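Local coordinates for protein BRIC1 (Synthetic construct, PDB 6FF6) that is a computationally designed helical repeat protein with a novel corrugated architecture and no known natural function, at residues F177-T183 against Q219-Y223. Residues are numbered along the deposited sequence; the frame is centred on the assembly and turned at random.
Sequences FTILQET and QLDAY
Thr183 OG1 sits between two partners: it accepts from Gln219 NE2 at 2.8 Å and donates its own hydrogen bond to Ile179 O at 3.0 Å, one turn earlier. The amide meets the hydroxyl close to its own plane, and an extended chain beyond CG carries it straight across from the facing helix. Ile179 O also receives Thr183 N, which reaches it from the other face of the carbonyl. Ile179 CG2 lies against the same amide, while Gln219 OE1 lies 3.4 Å from Leu180 CD1.

Nearer the start of helix 178-196, Tyr223 OH takes the N-H of Leu180 (3.0 Å, 151° at the hydrogen), a first-turn amide with no backbone acceptor one turn back within the helix. These neighbours are antiparallel helices, consistent with the helical bundle of Hpt domains, their axes 10.0 Å apart; Phe234 of helix 231-247 packs on Ile179 and Thr183.

At the N-cap position, Phe177 lays its ring over one face of Tyr223 in a face-to-face stack, centroids 3.9 Å apart and planes 14° from parallel. In both residues CG lies beside the backbone N, anti to the carbonyl carbon, and the two side chains run in opposite senses, ring over ring, which brings each CB over the other's face. Leu180 CB closes on the tyrosine edge, 3.4 Å from Tyr223 CE2. An alanine in place of Tyr223 would probably leave the Phe177 face uncovered and Leu180 N without its acceptor.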
loop_
_atom_site.group_PDB
_atom_site.type_symbol
_atom_site.label_atom_id
_atom_site.label_comp_id
_atom_site.label_asym_id
_atom_site.label_seq_id
_atom_site.Cartn_x
_atom_site.Cartn_y
_atom_site.Cartn_z
ATOM N N PHE A 177 14.697 -11.919 -2.554
ATOM C CA PHE A 177 15.486 -12.414 -3.676
ATOM C C PHE A 177 16.961 -12.222 -3.294
ATOM O O PHE A 177 17.608 -11.274 -3.734
ATOM C CB PHE A 177 15.110 -11.680 -4.977
ATOM C CG PHE A 177 13.676 -11.766 -5.480
ATOM C CD1 PHE A 177 12.913 -12.913 -5.285
ATOM C CD2 PHE A 177 13.120 -10.734 -6.235
ATOM C CE1 PHE A 177 11.607 -13.000 -5.788
ATOM C CE2 PHE A 177 11.807 -10.827 -6.730
ATOM C CZ PHE A 177 11.064 -11.957 -6.495
ATOM N N THR A 178 17.464 -13.096 -2.415
ATOM C CA THR A 178 18.828 -13.064 -1.878
ATOM C C THR A 178 19.901 -13.057 -2.980
ATOM O O THR A 178 20.800 -12.218 -2.923
ATOM C CB THR A 178 19.010 -14.208 -0.853
ATOM O OG1 THR A 178 18.225 -13.928 0.305
ATOM C CG2 THR A 178 20.462 -14.432 -0.438
ATOM N N ILE A 179 19.805 -13.970 -3.971
ATOM C CA ILE A 179 20.768 -14.071 -5.071
ATOM C C ILE A 179 20.815 -12.771 -5.887
ATOM O O ILE A 179 21.912 -12.272 -6.121
ATOM C CB ILE A 179 20.530 -15.338 -5.921
ATOM C CG1 ILE A 179 21.105 -16.553 -5.200
ATOM C CG2 ILE A 179 21.129 -15.226 -7.303
ATOM C CD1 ILE A 179 20.631 -17.901 -5.703
ATOM N N LEU A 180 19.650 -12.217 -6.286
ATOM C CA LEU A 180 19.558 -10.952 -7.072
ATOM C C LEU A 180 20.095 -9.759 -6.294
ATOM O O LEU A 180 20.800 -8.915 -6.862
ATOM C CB LEU A 180 18.120 -10.667 -7.584
ATOM C CG LEU A 180 17.857 -9.351 -8.357
ATOM C CD1 LEU A 180 18.640 -9.292 -9.670
ATOM C CD2 LEU A 180 16.383 -9.152 -8.587
ATOM N N GLN A 181 19.746 -9.699 -4.995
ATOM C CA GLN A 181 20.147 -8.628 -4.102
ATOM C C GLN A 181 21.636 -8.589 -3.982
ATOM O O GLN A 181 22.209 -7.526 -4.152
ATOM C CB GLN A 181 19.503 -8.805 -2.731
ATOM C CG GLN A 181 19.727 -7.628 -1.802
ATOM C CD GLN A 181 19.319 -7.938 -0.386
ATOM O OE1 GLN A 181 19.453 -9.078 0.096
ATOM N NE2 GLN A 181 18.852 -6.916 0.324
ATOM N N GLU A 182 22.266 -9.742 -3.727
ATOM C CA GLU A 182 23.706 -9.843 -3.579
ATOM C C GLU A 182 24.472 -9.417 -4.816
ATOM O O GLU A 182 25.425 -8.652 -4.682
ATOM C CB GLU A 182 24.102 -11.245 -3.126
ATOM C CG GLU A 182 23.721 -11.533 -1.679
ATOM C CD GLU A 182 24.090 -10.433 -0.701
ATOM O OE1 GLU A 182 23.199 -9.617 -0.369
ATOM O OE2 GLU A 182 25.276 -10.365 -0.295
ATOM N N THR A 183 24.042 -9.875 -6.018
ATOM C CA THR A 183 24.662 -9.542 -7.294
ATOM C C THR A 183 24.655 -8.049 -7.506
ATOM O O THR A 183 25.695 -7.476 -7.817
ATOM C CB THR A 183 23.996 -10.292 -8.453
ATOM O OG1 THR A 183 24.036 -11.682 -8.178
ATOM C CG2 THR A 183 24.695 -10.048 -9.780
ATOM N N GLN A 219 18.480 -13.697 -13.435
ATOM C CA GLN A 219 18.067 -13.857 -12.031
ATOM C C GLN A 219 16.636 -13.362 -11.906
ATOM O O GLN A 219 15.800 -14.088 -11.396
ATOM C CB GLN A 219 19.005 -13.107 -11.061
ATOM C CG GLN A 219 20.353 -13.785 -10.840
ATOM C CD GLN A 219 21.347 -12.868 -10.182
ATOM O OE1 GLN A 219 21.074 -11.703 -9.912
ATOM N NE2 GLN A 219 22.533 -13.349 -9.929
ATOM N N LEU A 220 16.344 -12.180 -12.475
ATOM C CA LEU A 220 14.997 -11.605 -12.522
ATOM C C LEU A 220 13.988 -12.555 -13.225
ATOM O O LEU A 220 12.948 -12.883 -12.649
ATOM C CB LEU A 220 15.053 -10.242 -13.198
ATOM C CG LEU A 220 13.776 -9.430 -13.115
ATOM C CD1 LEU A 220 13.509 -8.984 -11.655
ATOM C CD2 LEU A 220 13.736 -8.299 -14.191
ATOM N N ASP A 221 14.360 -13.068 -14.406
ATOM C CA ASP A 221 13.586 -14.027 -15.195
ATOM C C ASP A 221 13.291 -15.340 -14.465
ATOM O O ASP A 221 12.173 -15.859 -14.561
ATOM C CB ASP A 221 14.260 -14.284 -16.548
ATOM C CG ASP A 221 14.237 -13.090 -17.506
ATOM O OD1 ASP A 221 13.532 -12.083 -17.208
ATOM O OD2 ASP A 221 14.938 -13.148 -18.539
ATOM N N ALA A 222 14.278 -15.880 -13.736
ATOM C CA ALA A 222 14.086 -17.097 -12.953
ATOM C C ALA A 222 12.983 -16.838 -11.938
ATOM O O ALA A 222 12.003 -17.582 -11.924
ATOM C CB ALA A 222 15.365 -17.481 -12.245
ATOM N N TYR A 223 13.093 -15.743 -11.147
ATOM C CA TYR A 223 12.063 -15.375 -10.162
ATOM C C TYR A 223 10.710 -15.075 -10.845
ATOM O O TYR A 223 9.664 -15.411 -10.279
ATOM C CB TYR A 223 12.459 -14.147 -9.326
ATOM C CG TYR A 223 13.780 -14.192 -8.594
ATOM C CD1 TYR A 223 14.022 -15.147 -7.613
ATOM C CD2 TYR A 223 14.722 -13.181 -8.761
ATOM C CE1 TYR A 223 15.197 -15.135 -6.871
ATOM C CE2 TYR A 223 15.927 -13.195 -8.064
ATOM C CZ TYR A 223 16.155 -14.170 -7.112
ATOM O OH TYR A 223 17.310 -14.167 -6.379
#